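Local coordinates for OBCA, Oxalate Biosynthetic Component A (Burkholderia glumae, PDB 4NNB), which combines an N-terminal domain with a domain of the TIM-barrel clan, which holds a magnesium ion and an oxaloacetate ion in this model, at residues L127-V132 against A412-D417; M454-V459 against T479-R484; L458-L463 against L507-T512; G380-R385 against V402-I407. All blocks are in the same frame, centred on the assembly; numbering follows the deposited sequence.

How the contacts relate
Contact 4 lies between the two segments of contact 1 in sequence, and contacts 2 and 3 follow. Contacts 1 and 4 share helix 401-413, yet their centres are about 21 Å apart. Contacts 2 and 3 share helix 458-465, with Leu458 and Val459 in both contacts, and their centres are about 13 Å apart. Contacts 2 and 4 touch directly: Ile407 packs on Leu457 and Met454, and Met454 also meets Gly380 and Arg404. Contact 1 is about 11 Å from contact 2, centre to centre. Contacts 2, 3 and 4 tie together elements around the parallel barrel strands, whereas contact 1 brings in helix 125-137 of the N-terminal domain.

Contact 1. Residues L127-V132 against A412-D417; sequences LARRIV and ADESAD
Arg129 and Glu414 carry this contact, and they are the two residues that touch. It is a surface salt bridge between two parts of the protein. Arg129 lies on helix 125-137 of the N-terminal domain. Glu414 sits in the short turn between helices 401-413 and 416-440, on the barrel part of the fold. The backbones stay well apart, with the nearest CA atoms, those of Arg129 and Ala412, 13.1 Å from each other. The side chains of Arg129 and Glu414 bridge the gap between the two segments. The Arg129 chain is extended from CG to NE, Glu414 is extended beyond CG, and the two side chains come from opposite directions.

Glu414 is the first residue past helix 401-413 to leave helical geometry, and its phi is positive (60°). Ser415 follows at the N-cap position of the next helix, where its side chain caps a backbone N. The acid is thus presented from a tight helix-to-helix turn.

OE1 of Glu414 lies at the edge of the Arg129 guanidinium, near its plane. The carboxylate is turned steeply against that plane, by 71°. The bond from NH2 to OE1 appears bent, but its geometry is uncertain. Arg129 has a second polar partner, since its NE donates to the carbonyl of Gly487. That bond should help to hold the guanidinium in its rotation. NH2 of Arg129 is modelled 2.4 Å from OE1 of Glu414, a doubtfully short value, while OE2 of Glu414 stands 3.0 Å from the same nitrogen.

Contact 2. Residues M454-V459 against T479-R484; sequences MQNLLV and TVNDAR
Asn456 and Asn481 both place CG beside the backbone N and anti to the carbonyl carbon, with chi1 close to -70° in each. With these torsions the two amides meet from opposite directions. Asn481 belongs to strand 479-481, which pairs antiparallel with strand 489-491 in a hairpin. Asn456 lies near the start of helix 458-465.

ND2 of Asn481 donates to OD1 of Asn456 at 2.8 Å, and the bond is fairly straight at 161°. The acceptor lies in the amide plane of Asn481. The donor, in turn, is tilted from the carbonyl plane of Asn456; the amide planes are 41° apart.

A water makes a second bridge. It donates to OE1 of Gln455 at 2.9 Å and to the backbone O of Thr479 at 2.8 Å. NE2 of Gln455 is held by the carbonyl of Leu450, which probably steadies the amide.

Beyond the strand, Asp482 forms an Asx turn: its OD1 accepts from the backbone N of Arg484 at 3.1 Å. The Arg484 side chain then folds back and grips the same carboxylate side-on. Arg490 also pairs with Asp482, and Glu144 with Arg484. In the side-on pair, NE of Arg484 reaches OD1 of Asp482 at 2.9 Å, and NH2 of Arg484 meets OD2 of Asp482 at 2.8 Å.

Contact 3. Residues L458-L463 against L507-T512; sequences LVDVAL and LGRGAT
The guanidinium of Arg509 meets two neighbouring residues of helix 458-465 in different ways. Val459 lies against its face and Asp460 reaches its edge. CG1 of Val459 sits over the centre of the guanidinium, with CZ of Arg509 3.7 Å away. The two side chains come from opposite directions. Since chi1 of Val459 (173°) sets CG1 anti to the backbone N, this methyl is the one that touches the flat group.

Asp460 crosses the arginine at about a right angle, with its carboxylate turned 46° from the guanidinium. A single oxygen does the work. OD1 of Asp460 accepts from NH2 of Arg509 at 2.5 Å, a short salt bridge, and from NH1 of Arg509 at 3.1 Å, a weak bond. NH2 comes in nearly along the C-O axis of OD1. The other oxygen, OD2, is hydrogen-bonded to NE2 of His419, which probably helps to fix the carboxylate. NH1 of Arg509 also pairs with Glu505, so the guanidinium pairs with two acids, which probably favours their charged forms.

The Arg509 chain is bent at chi2, and its root packs on Leu463, with CB of Arg509 4.1 Å from CD2 of Leu463. Arg509 itself belongs to the Schellman motif that ends helix 495-507, in which Gly510 takes positive phi. The contact lies on the outside of the barrel: Val459 also packs on helix 495-507, Leu458 and Ala462 face strands 444-449 and 469-472, and Leu463 and Ala511 meet Leu6 of strand 5-10.

Contact 4. Residues G380-R385 against V402-I407; sequences GVDQYR and VVREEI
Arg404 on helix 401-413 crosses Asp382 at about a right angle and passes Gly380 on the way. Its CB lies 4.1 Å from OD1 of Asp382. CG comes next, placed anti to the backbone N by chi1 of -160°, and runs 4.1 Å from the carbonyl O of Gly380. The chain bends at chi2. CD then touches two oxygens, OD1 of Asp382 at 3.2 Å and O of Gly380 at 3.6 Å. A second bend, at chi3, leads to the guanidinium.

This part of the fold joins a helix on the outside of the barrel to the segment that leaves barrel strand 373-378. Gly380 has a positive phi there, and the chain goes on into strand 383-386 of a small antiparallel sheet.

NE of Arg404 lies 4.2 Å from OD1 of Asp382, and CZ of Arg404 4.0 Å from OD2 of Asp382. NH1 of Arg404 forms the salt bridge to OD2 of Asp382, 2.8 Å away, though the hydrogen bond is weak because it is bent to 122°. The bond from NH1 of Arg404 to OD1 of Asp382 is straight but long, 3.4 Å, and also weak. Carboxylate and guanidinium lie nearly coplanar, 18° apart. The acid comes to the guanidinium edge, and NH2 of Arg404 turns to OG of Ser408.

Contact 1. Residues L127-V132 against A412-D417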
loop_
_atom_site.group_PDB
_atom_site.type_symbol
_atom_site.label_atom_id
_atom_site.label_comp_id
_atom_site.label_asym_id
_atom_site.label_seq_id
_atom_site.Cartn_x
_atom_site.Cartn_y
_atom_site.Cartn_z
ATOM N N LEU A 127 -2.992 16.694 -15.857
ATOM C CA LEU A 127 -4.272 16.183 -16.340
ATOM C C LEU A 127 -4.101 14.762 -16.901
ATOM O O LEU A 127 -4.898 13.869 -16.611
ATOM C CB LEU A 127 -4.872 17.129 -17.393
ATOM C CG LEU A 127 -6.297 16.767 -17.834
ATOM C CD1 LEU A 127 -7.135 16.345 -16.635
ATOM C CD2 LEU A 127 -6.979 17.919 -18.567
ATOM N N ALA A 128 -3.053 14.557 -17.690
ATOM C CA ALA A 128 -2.755 13.231 -18.222
ATOM C C ALA A 128 -2.558 12.189 -17.103
ATOM O O ALA A 128 -3.081 11.080 -17.197
ATOM C CB ALA A 128 -1.538 13.280 -19.143
ATOM N N ARG A 129 -1.824 12.552 -16.048
ATOM C CA ARG A 129 -1.607 11.647 -14.913
ATOM C C ARG A 129 -2.927 11.269 -14.258
ATOM O O ARG A 129 -3.141 10.114 -13.913
ATOM C CB ARG A 129 -0.691 12.274 -13.850
ATOM C CG ARG A 129 0.761 12.389 -14.233
ATOM C CD ARG A 129 1.660 12.801 -13.049
ATOM N NE ARG A 129 2.939 13.315 -13.536
ATOM C CZ ARG A 129 3.368 14.567 -13.375
ATOM N NH1 ARG A 129 2.639 15.457 -12.705
ATOM N NH2 ARG A 129 4.539 14.925 -13.880
ATOM N N ARG A 130 -3.805 12.251 -14.079
ATOM C CA ARG A 130 -5.115 12.003 -13.491
ATOM C C ARG A 130 -5.889 10.957 -14.279
ATOM O O ARG A 130 -6.486 10.045 -13.697
ATOM C CB ARG A 130 -5.945 13.291 -13.450
ATOM C CG ARG A 130 -5.855 14.076 -12.152
ATOM C CD ARG A 130 -6.662 15.370 -12.257
ATOM N NE ARG A 130 -8.054 15.209 -11.839
ATOM C CZ ARG A 130 -8.984 16.152 -11.960
ATOM N NH1 ARG A 130 -8.673 17.325 -12.502
ATOM N NH2 ARG A 130 -10.226 15.926 -11.541
ATOM N N ILE A 131 -5.894 11.105 -15.602
ATOM C CA ILE A 131 -6.627 10.188 -16.469
ATOM C C ILE A 131 -5.977 8.809 -16.448
ATOM O O ILE A 131 -6.666 7.790 -16.296
ATOM C CB ILE A 131 -6.687 10.704 -17.920
ATOM C CG1 ILE A 131 -7.457 12.026 -17.970
ATOM C CG2 ILE A 131 -7.356 9.686 -18.818
ATOM C CD1 ILE A 131 -7.398 12.723 -19.306
ATOM N N VAL A 132 -4.656 8.777 -16.615
ATOM C CA VAL A 132 -3.933 7.513 -16.606
ATOM C C VAL A 132 -4.135 6.757 -15.273
ATOM O O VAL A 132 -4.407 5.558 -15.274
ATOM C CB VAL A 132 -2.433 7.692 -16.944
ATOM C CG1 VAL A 132 -1.689 6.377 -16.761
ATOM C CG2 VAL A 132 -2.262 8.170 -18.392
ATOM N N ALA A 412 7.669 17.696 -6.249
ATOM C CA ALA A 412 6.656 18.228 -7.155
ATOM C C ALA A 412 7.246 19.120 -8.265
ATOM O O ALA A 412 6.594 19.354 -9.283
ATOM C CB ALA A 412 5.588 18.976 -6.374
ATOM N N ASP A 413 8.470 19.610 -8.069
ATOM C CA ASP A 413 9.137 20.432 -9.079
ATOM C C ASP A 413 9.498 19.594 -10.298
ATOM O O ASP A 413 9.486 20.088 -11.422
ATOM C CB ASP A 413 10.420 21.060 -8.527
ATOM C CG ASP A 413 10.160 22.157 -7.520
ATOM O OD1 ASP A 413 9.055 22.742 -7.517
ATOM O OD2 ASP A 413 11.083 22.445 -6.731
ATOM N N GLU A 414 9.837 18.332 -10.056
ATOM C CA GLU A 414 10.285 17.416 -11.103
ATOM C C GLU A 414 11.545 17.898 -11.822
ATOM O O GLU A 414 11.685 17.723 -13.034
ATOM C CB GLU A 414 9.173 17.142 -12.115
ATOM C CG GLU A 414 7.943 16.495 -11.521
ATOM C CD GLU A 414 7.093 15.818 -12.574
ATOM O OE1 GLU A 414 6.271 16.509 -13.218
ATOM O OE2 GLU A 414 7.254 14.592 -12.766
ATOM N N SER A 415 12.460 18.500 -11.069
ATOM C CA SER A 415 13.745 18.915 -11.622
ATOM C C SER A 415 14.887 18.177 -10.925
ATOM O O SER A 415 14.762 17.778 -9.764
ATOM C CB SER A 415 13.918 20.434 -11.520
ATOM O OG SER A 415 13.992 20.867 -10.174
ATOM N N ALA A 416 15.993 17.983 -11.639
ATOM C CA ALA A 416 17.126 17.225 -11.118
ATOM C C ALA A 416 17.774 17.897 -9.910
ATOM O O ALA A 416 18.310 17.215 -9.028
ATOM C CB ALA A 416 18.157 16.980 -12.212
ATOM N N ASP A 417 17.729 19.227 -9.872
ATOM C CA ASP A 417 18.255 19.974 -8.733
ATOM C C ASP A 417 17.378 19.777 -7.495
ATOM O O ASP A 417 17.881 19.527 -6.393
ATOM C CB ASP A 417 18.344 21.471 -9.049
ATOM C CG ASP A 417 19.623 21.848 -9.773
ATOM O OD1 ASP A 417 20.545 21.011 -9.836
ATOM O OD2 ASP A 417 19.705 22.995 -10.263
#

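Contact 2. Residues M454-V459 against T479-R484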
loop_
_atom_site.group_PDB
_atom_site.type_symbol
_atom_site.label_atom_id
_atom_site.label_comp_id
_atom_site.label_asym_id
_atom_site.label_seq_id
_atom_site.Cartn_x
_atom_site.Cartn_y
_atom_site.Cartn_z
ATOM N N MET A 454 6.548 9.596 -2.525
ATOM C CA MET A 454 7.925 9.963 -2.200
ATOM C C MET A 454 8.932 8.934 -2.699
ATOM O O MET A 454 10.143 9.093 -2.502
ATOM C CB MET A 454 8.093 10.113 -0.675
ATOM C CG MET A 454 7.286 11.229 -0.068
ATOM S SD MET A 454 7.481 11.398 1.732
ATOM C CE MET A 454 9.224 11.830 1.827
ATOM N N GLN A 455 8.449 7.879 -3.349
ATOM C CA GLN A 455 9.313 6.733 -3.628
ATOM C C GLN A 455 10.451 6.948 -4.630
ATOM O O GLN A 455 11.333 6.107 -4.730
ATOM C CB GLN A 455 8.490 5.486 -3.984
ATOM C CG GLN A 455 7.839 4.833 -2.749
ATOM C CD GLN A 455 7.036 3.598 -3.093
ATOM O OE1 GLN A 455 6.791 3.307 -4.263
ATOM N NE2 GLN A 455 6.621 2.862 -2.076
ATOM N N ASN A 456 10.455 8.063 -5.356
ATOM C CA ASN A 456 11.595 8.328 -6.247
ATOM C C ASN A 456 12.878 8.537 -5.441
ATOM O O ASN A 456 13.972 8.454 -5.973
ATOM C CB ASN A 456 11.337 9.522 -7.173
ATOM C CG ASN A 456 10.251 9.242 -8.208
ATOM O OD1 ASN A 456 9.955 8.091 -8.509
ATOM N ND2 ASN A 456 9.655 10.301 -8.749
ATOM N N LEU A 457 12.720 8.795 -4.147
ATOM C CA LEU A 457 13.836 9.010 -3.235
ATOM C C LEU A 457 14.424 7.711 -2.709
ATOM O O LEU A 457 15.542 7.708 -2.193
ATOM C CB LEU A 457 13.371 9.841 -2.032
ATOM C CG LEU A 457 12.810 11.231 -2.300
ATOM C CD1 LEU A 457 12.258 11.831 -1.023
ATOM C CD2 LEU A 457 13.901 12.124 -2.883
ATOM N N LEU A 458 13.672 6.613 -2.823
ATOM C CA LEU A 458 14.012 5.358 -2.135
ATOM C C LEU A 458 15.451 4.903 -2.288
ATOM O O LEU A 458 16.143 4.664 -1.295
ATOM C CB LEU A 458 13.111 4.215 -2.598
ATOM C CG LEU A 458 11.876 3.879 -1.776
ATOM C CD1 LEU A 458 11.200 2.671 -2.413
ATOM C CD2 LEU A 458 12.226 3.619 -0.302
ATOM N N VAL A 459 15.894 4.751 -3.533
ATOM C CA VAL A 459 17.232 4.237 -3.780
ATOM C C VAL A 459 18.331 5.212 -3.350
ATOM O O VAL A 459 19.295 4.795 -2.711
ATOM C CB VAL A 459 17.414 3.794 -5.243
ATOM C CG1 VAL A 459 18.872 3.418 -5.516
ATOM C CG2 VAL A 459 16.498 2.621 -5.533
ATOM N N THR A 479 1.464 2.840 -7.117
ATOM C CA THR A 479 1.921 3.262 -8.443
ATOM C C THR A 479 3.329 2.803 -8.841
ATOM O O THR A 479 4.138 2.378 -8.008
ATOM C CB THR A 479 1.849 4.803 -8.580
ATOM O OG1 THR A 479 2.668 5.413 -7.578
ATOM C CG2 THR A 479 0.417 5.294 -8.411
ATOM N N VAL A 480 3.602 2.876 -10.141
ATOM C CA VAL A 480 4.961 2.761 -10.654
ATOM C C VAL A 480 5.197 3.915 -11.629
ATOM O O VAL A 480 4.242 4.497 -12.170
ATOM C CB VAL A 480 5.218 1.433 -11.404
ATOM C CG1 VAL A 480 5.213 0.245 -10.456
ATOM C CG2 VAL A 480 4.198 1.250 -12.544
ATOM N N ASN A 481 6.459 4.259 -11.840
ATOM C CA ASN A 481 6.810 5.120 -12.961
ATOM C C ASN A 481 6.735 4.322 -14.261
ATOM O O ASN A 481 6.983 3.115 -14.269
ATOM C CB ASN A 481 8.214 5.705 -12.782
ATOM C CG ASN A 481 8.275 6.720 -11.661
ATOM O OD1 ASN A 481 7.343 7.495 -11.466
ATOM N ND2 ASN A 481 9.362 6.716 -10.915
ATOM N N ASP A 482 6.391 5.000 -15.356
ATOM C CA ASP A 482 6.337 4.364 -16.669
ATOM C C ASP A 482 6.549 5.456 -17.707
ATOM O O ASP A 482 5.617 6.178 -18.041
ATOM C CB ASP A 482 4.982 3.676 -16.889
ATOM C CG ASP A 482 4.946 2.829 -18.161
ATOM O OD1 ASP A 482 5.789 3.040 -19.063
ATOM O OD2 ASP A 482 4.064 1.949 -18.268
ATOM N N ALA A 483 7.780 5.571 -18.204
ATOM C CA ALA A 483 8.151 6.642 -19.135
ATOM C C ALA A 483 7.393 6.585 -20.471
ATOM O O ALA A 483 7.337 7.576 -21.198
ATOM C CB ALA A 483 9.664 6.640 -19.371
ATOM N N ARG A 484 6.807 5.432 -20.785
ATOM C CA ARG A 484 6.081 5.261 -22.043
ATOM C C ARG A 484 4.811 6.100 -22.115
ATOM O O ARG A 484 4.383 6.508 -23.203
ATOM C CB ARG A 484 5.724 3.788 -22.250
ATOM C CG ARG A 484 6.920 2.847 -22.248
ATOM C CD ARG A 484 6.479 1.393 -22.274
ATOM N NE ARG A 484 5.626 1.051 -21.131
ATOM C CZ ARG A 484 5.134 -0.165 -20.896
ATOM N NH1 ARG A 484 5.418 -1.168 -21.711
ATOM N NH2 ARG A 484 4.354 -0.376 -19.846
HETATM O O HOH W 1 4.075 3.227 -5.359
#

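Contact 3. Residues L458-L463 against L507-T512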
loop_
_atom_site.group_PDB
_atom_site.type_symbol
_atom_site.label_atom_id
_atom_site.label_comp_id
_atom_site.label_asym_id
_atom_site.label_seq_id
_atom_site.Cartn_x
_atom_site.Cartn_y
_atom_site.Cartn_z
ATOM N N LEU A 458 13.672 6.613 -2.823
ATOM C CA LEU A 458 14.012 5.358 -2.135
ATOM C C LEU A 458 15.451 4.903 -2.288
ATOM O O LEU A 458 16.143 4.664 -1.295
ATOM C CB LEU A 458 13.111 4.215 -2.598
ATOM C CG LEU A 458 11.876 3.879 -1.776
ATOM C CD1 LEU A 458 11.200 2.671 -2.413
ATOM C CD2 LEU A 458 12.226 3.619 -0.302
ATOM N N VAL A 459 15.894 4.751 -3.533
ATOM C CA VAL A 459 17.232 4.237 -3.780
ATOM C C VAL A 459 18.331 5.212 -3.350
ATOM O O VAL A 459 19.295 4.795 -2.711
ATOM C CB VAL A 459 17.414 3.794 -5.243
ATOM C CG1 VAL A 459 18.872 3.418 -5.516
ATOM C CG2 VAL A 459 16.498 2.621 -5.533
ATOM N N ASP A 460 18.191 6.495 -3.680
ATOM C CA ASP A 460 19.222 7.464 -3.308
ATOM C C ASP A 460 19.374 7.539 -1.786
ATOM O O ASP A 460 20.493 7.521 -1.266
ATOM C CB ASP A 460 18.910 8.855 -3.851
ATOM C CG ASP A 460 19.155 8.975 -5.351
ATOM O OD1 ASP A 460 19.970 8.206 -5.900
ATOM O OD2 ASP A 460 18.522 9.847 -5.973
ATOM N N VAL A 461 18.243 7.616 -1.085
ATOM C CA VAL A 461 18.256 7.723 0.373
ATOM C C VAL A 461 18.837 6.478 1.024
ATOM O O VAL A 461 19.644 6.571 1.946
ATOM C CB VAL A 461 16.852 7.992 0.934
ATOM C CG1 VAL A 461 16.844 7.880 2.459
ATOM C CG2 VAL A 461 16.377 9.357 0.512
ATOM N N ALA A 462 18.448 5.306 0.532
ATOM C CA ALA A 462 18.917 4.060 1.121
ATOM C C ALA A 462 20.419 3.864 0.909
ATOM O O ALA A 462 21.145 3.396 1.801
ATOM C CB ALA A 462 18.147 2.884 0.552
ATOM N N LEU A 463 20.876 4.199 -0.293
ATOM C CA LEU A 463 22.278 4.033 -0.633
ATOM C C LEU A 463 23.125 5.037 0.150
ATOM O O LEU A 463 24.200 4.702 0.648
ATOM C CB LEU A 463 22.464 4.187 -2.146
ATOM C CG LEU A 463 22.790 2.903 -2.922
ATOM C CD1 LEU A 463 22.262 1.647 -2.261
ATOM C CD2 LEU A 463 22.309 2.982 -4.367
ATOM N N LEU A 507 20.486 -2.554 -9.264
ATOM C CA LEU A 507 21.513 -3.163 -10.104
ATOM C C LEU A 507 22.226 -2.131 -10.989
ATOM O O LEU A 507 23.427 -2.225 -11.220
ATOM C CB LEU A 507 20.902 -4.274 -10.951
ATOM C CG LEU A 507 20.562 -5.543 -10.179
ATOM C CD1 LEU A 507 19.863 -6.558 -11.083
ATOM C CD2 LEU A 507 21.821 -6.134 -9.570
ATOM N N GLY A 508 21.485 -1.134 -11.450
ATOM C CA GLY A 508 22.059 -0.060 -12.243
ATOM C C GLY A 508 23.008 0.867 -11.499
ATOM O O GLY A 508 23.651 1.721 -12.118
ATOM N N ARG A 509 23.096 0.720 -10.179
ATOM C CA ARG A 509 24.027 1.530 -9.392
ATOM C C ARG A 509 25.079 0.656 -8.737
ATOM O O ARG A 509 25.716 1.062 -7.767
ATOM C CB ARG A 509 23.292 2.327 -8.318
ATOM C CG ARG A 509 22.007 2.957 -8.788
ATOM C CD ARG A 509 22.082 4.466 -8.867
ATOM N NE ARG A 509 20.734 5.021 -8.906
ATOM C CZ ARG A 509 20.216 5.792 -7.958
ATOM N NH1 ARG A 509 18.972 6.236 -8.078
ATOM N NH2 ARG A 509 20.950 6.131 -6.900
ATOM N N GLY A 510 25.250 -0.553 -9.260
ATOM C CA GLY A 510 26.267 -1.454 -8.756
ATOM C C GLY A 510 25.982 -2.040 -7.386
ATOM O O GLY A 510 26.907 -2.334 -6.632
ATOM N N ALA A 511 24.705 -2.226 -7.057
ATOM C CA ALA A 511 24.358 -2.921 -5.824
ATOM C C ALA A 511 24.102 -4.391 -6.109
ATOM O O ALA A 511 23.707 -4.760 -7.216
ATOM C CB ALA A 511 23.144 -2.275 -5.148
ATOM N N THR A 512 24.341 -5.227 -5.107
ATOM C CA THR A 512 24.012 -6.643 -5.174
ATOM C C THR A 512 22.665 -6.868 -4.475
ATOM O O THR A 512 22.358 -6.197 -3.490
ATOM C CB THR A 512 25.097 -7.483 -4.470
ATOM O OG1 THR A 512 26.381 -7.160 -5.021
ATOM C CG2 THR A 512 24.834 -8.977 -4.634
#

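Contact 4. Residues G380-R385 against V402-I407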
loop_
_atom_site.group_PDB
_atom_site.type_symbol
_atom_site.label_atom_id
_atom_site.label_comp_id
_atom_site.label_asym_id
_atom_site.label_seq_id
_atom_site.Cartn_x
_atom_site.Cartn_y
_atom_site.Cartn_z
ATOM N N GLY A 380 8.723 9.146 6.074
ATOM C CA GLY A 380 7.851 9.976 5.255
ATOM C C GLY A 380 6.393 9.927 5.649
ATOM O O GLY A 380 5.544 10.548 4.999
ATOM N N VAL A 381 6.091 9.181 6.706
ATOM C CA VAL A 381 4.724 9.109 7.210
ATOM C C VAL A 381 4.637 9.949 8.487
ATOM O O VAL A 381 5.325 9.650 9.472
ATOM C CB VAL A 381 4.314 7.648 7.503
ATOM C CG1 VAL A 381 2.896 7.576 8.086
ATOM C CG2 VAL A 381 4.401 6.816 6.234
ATOM N N ASP A 382 3.808 10.992 8.471
ATOM C CA ASP A 382 3.732 11.927 9.599
ATOM C C ASP A 382 3.178 11.251 10.862
ATOM O O ASP A 382 2.158 10.561 10.808
ATOM C CB ASP A 382 2.893 13.164 9.249
ATOM C CG ASP A 382 3.458 13.958 8.063
ATOM O OD1 ASP A 382 4.632 13.779 7.682
ATOM O OD2 ASP A 382 2.715 14.796 7.526
ATOM N N GLN A 383 3.847 11.472 11.992
ATOM C CA GLN A 383 3.498 10.809 13.253
ATOM C C GLN A 383 3.351 11.808 14.385
ATOM O O GLN A 383 3.972 12.878 14.357
ATOM C CB GLN A 383 4.600 9.800 13.626
ATOM C CG GLN A 383 4.779 8.672 12.584
ATOM C CD GLN A 383 3.659 7.642 12.632
ATOM O OE1 GLN A 383 2.867 7.614 13.572
ATOM N NE2 GLN A 383 3.589 6.796 11.616
ATOM N N TYR A 384 2.552 11.452 15.393
ATOM C CA TYR A 384 2.430 12.270 16.594
ATOM C C TYR A 384 3.020 11.518 17.776
ATOM O O TYR A 384 3.180 10.300 17.727
ATOM C CB TYR A 384 0.957 12.550 16.923
ATOM C CG TYR A 384 0.278 13.660 16.133
ATOM C CD1 TYR A 384 0.928 14.866 15.863
ATOM C CD2 TYR A 384 -1.026 13.502 15.675
ATOM C CE1 TYR A 384 0.286 15.884 15.147
ATOM C CE2 TYR A 384 -1.665 14.506 14.949
ATOM C CZ TYR A 384 -1.005 15.687 14.698
ATOM O OH TYR A 384 -1.647 16.678 13.996
ATOM N N ARG A 385 3.333 12.251 18.835
ATOM C CA ARG A 385 3.466 11.655 20.162
ATOM C C ARG A 385 2.474 12.397 21.060
ATOM O O ARG A 385 2.374 13.626 21.004
ATOM C CB ARG A 385 4.897 11.784 20.694
ATOM C CG ARG A 385 5.103 11.109 22.066
ATOM C CD ARG A 385 6.568 11.118 22.485
ATOM N NE ARG A 385 6.758 10.528 23.812
ATOM C CZ ARG A 385 7.940 10.189 24.307
ATOM N NH1 ARG A 385 9.030 10.369 23.574
ATOM N NH2 ARG A 385 8.032 9.655 25.520
ATOM N N VAL A 402 7.647 19.408 8.997
ATOM C CA VAL A 402 8.035 20.627 8.282
ATOM C C VAL A 402 9.072 20.334 7.196
ATOM O O VAL A 402 9.013 20.906 6.101
ATOM C CB VAL A 402 8.535 21.742 9.231
ATOM C CG1 VAL A 402 7.405 22.224 10.112
ATOM C CG2 VAL A 402 9.692 21.259 10.084
ATOM N N VAL A 403 10.002 19.429 7.493
ATOM C CA VAL A 403 10.999 19.018 6.517
ATOM C C VAL A 403 10.359 18.125 5.452
ATOM O O VAL A 403 10.646 18.258 4.259
ATOM C CB VAL A 403 12.190 18.298 7.179
ATOM C CG1 VAL A 403 13.185 17.823 6.125
ATOM C CG2 VAL A 403 12.880 19.217 8.182
ATOM N N ARG A 404 9.474 17.231 5.880
ATOM C CA ARG A 404 8.765 16.357 4.941
ATOM C C ARG A 404 7.932 17.159 3.933
ATOM O O ARG A 404 7.878 16.820 2.747
ATOM C CB ARG A 404 7.862 15.378 5.696
ATOM C CG ARG A 404 7.458 14.153 4.887
ATOM C CD ARG A 404 5.949 14.070 4.757
ATOM N NE ARG A 404 5.462 15.050 3.816
ATOM C CZ ARG A 404 4.387 15.809 3.989
ATOM N NH1 ARG A 404 3.649 15.715 5.084
ATOM N NH2 ARG A 404 4.055 16.667 3.046
ATOM N N GLU A 405 7.269 18.208 4.414
ATOM C CA GLU A 405 6.503 19.092 3.537
ATOM C C GLU A 405 7.398 19.754 2.476
ATOM O O GLU A 405 6.991 19.910 1.325
ATOM C CB GLU A 405 5.728 20.133 4.358
ATOM C CG GLU A 405 4.569 19.529 5.162
ATOM C CD GLU A 405 3.928 20.508 6.129
ATOM O OE1 GLU A 405 4.577 21.504 6.509
ATOM O OE2 GLU A 405 2.769 20.280 6.509
ATOM N N GLU A 406 8.620 20.114 2.858
ATOM C CA GLU A 406 9.582 20.696 1.925
ATOM C C GLU A 406 9.993 19.668 0.876
ATOM O O GLU A 406 10.129 19.990 -0.311
ATOM C CB GLU A 406 10.815 21.220 2.680
ATOM C CG GLU A 406 11.811 22.013 1.820
ATOM C CD GLU A 406 12.827 22.804 2.652
ATOM O OE1 GLU A 406 12.678 22.871 3.894
ATOM O OE2 GLU A 406 13.774 23.364 2.058
ATOM N N ILE A 407 10.181 18.428 1.321
ATOM C CA ILE A 407 10.528 17.324 0.432
ATOM C C ILE A 407 9.440 17.065 -0.617
ATOM O O ILE A 407 9.746 16.887 -1.800
ATOM C CB ILE A 407 10.834 16.032 1.231
ATOM C CG1 ILE A 407 12.187 16.148 1.930
ATOM C CG2 ILE A 407 10.831 14.820 0.326
ATOM C CD1 ILE A 407 12.444 15.042 2.945
#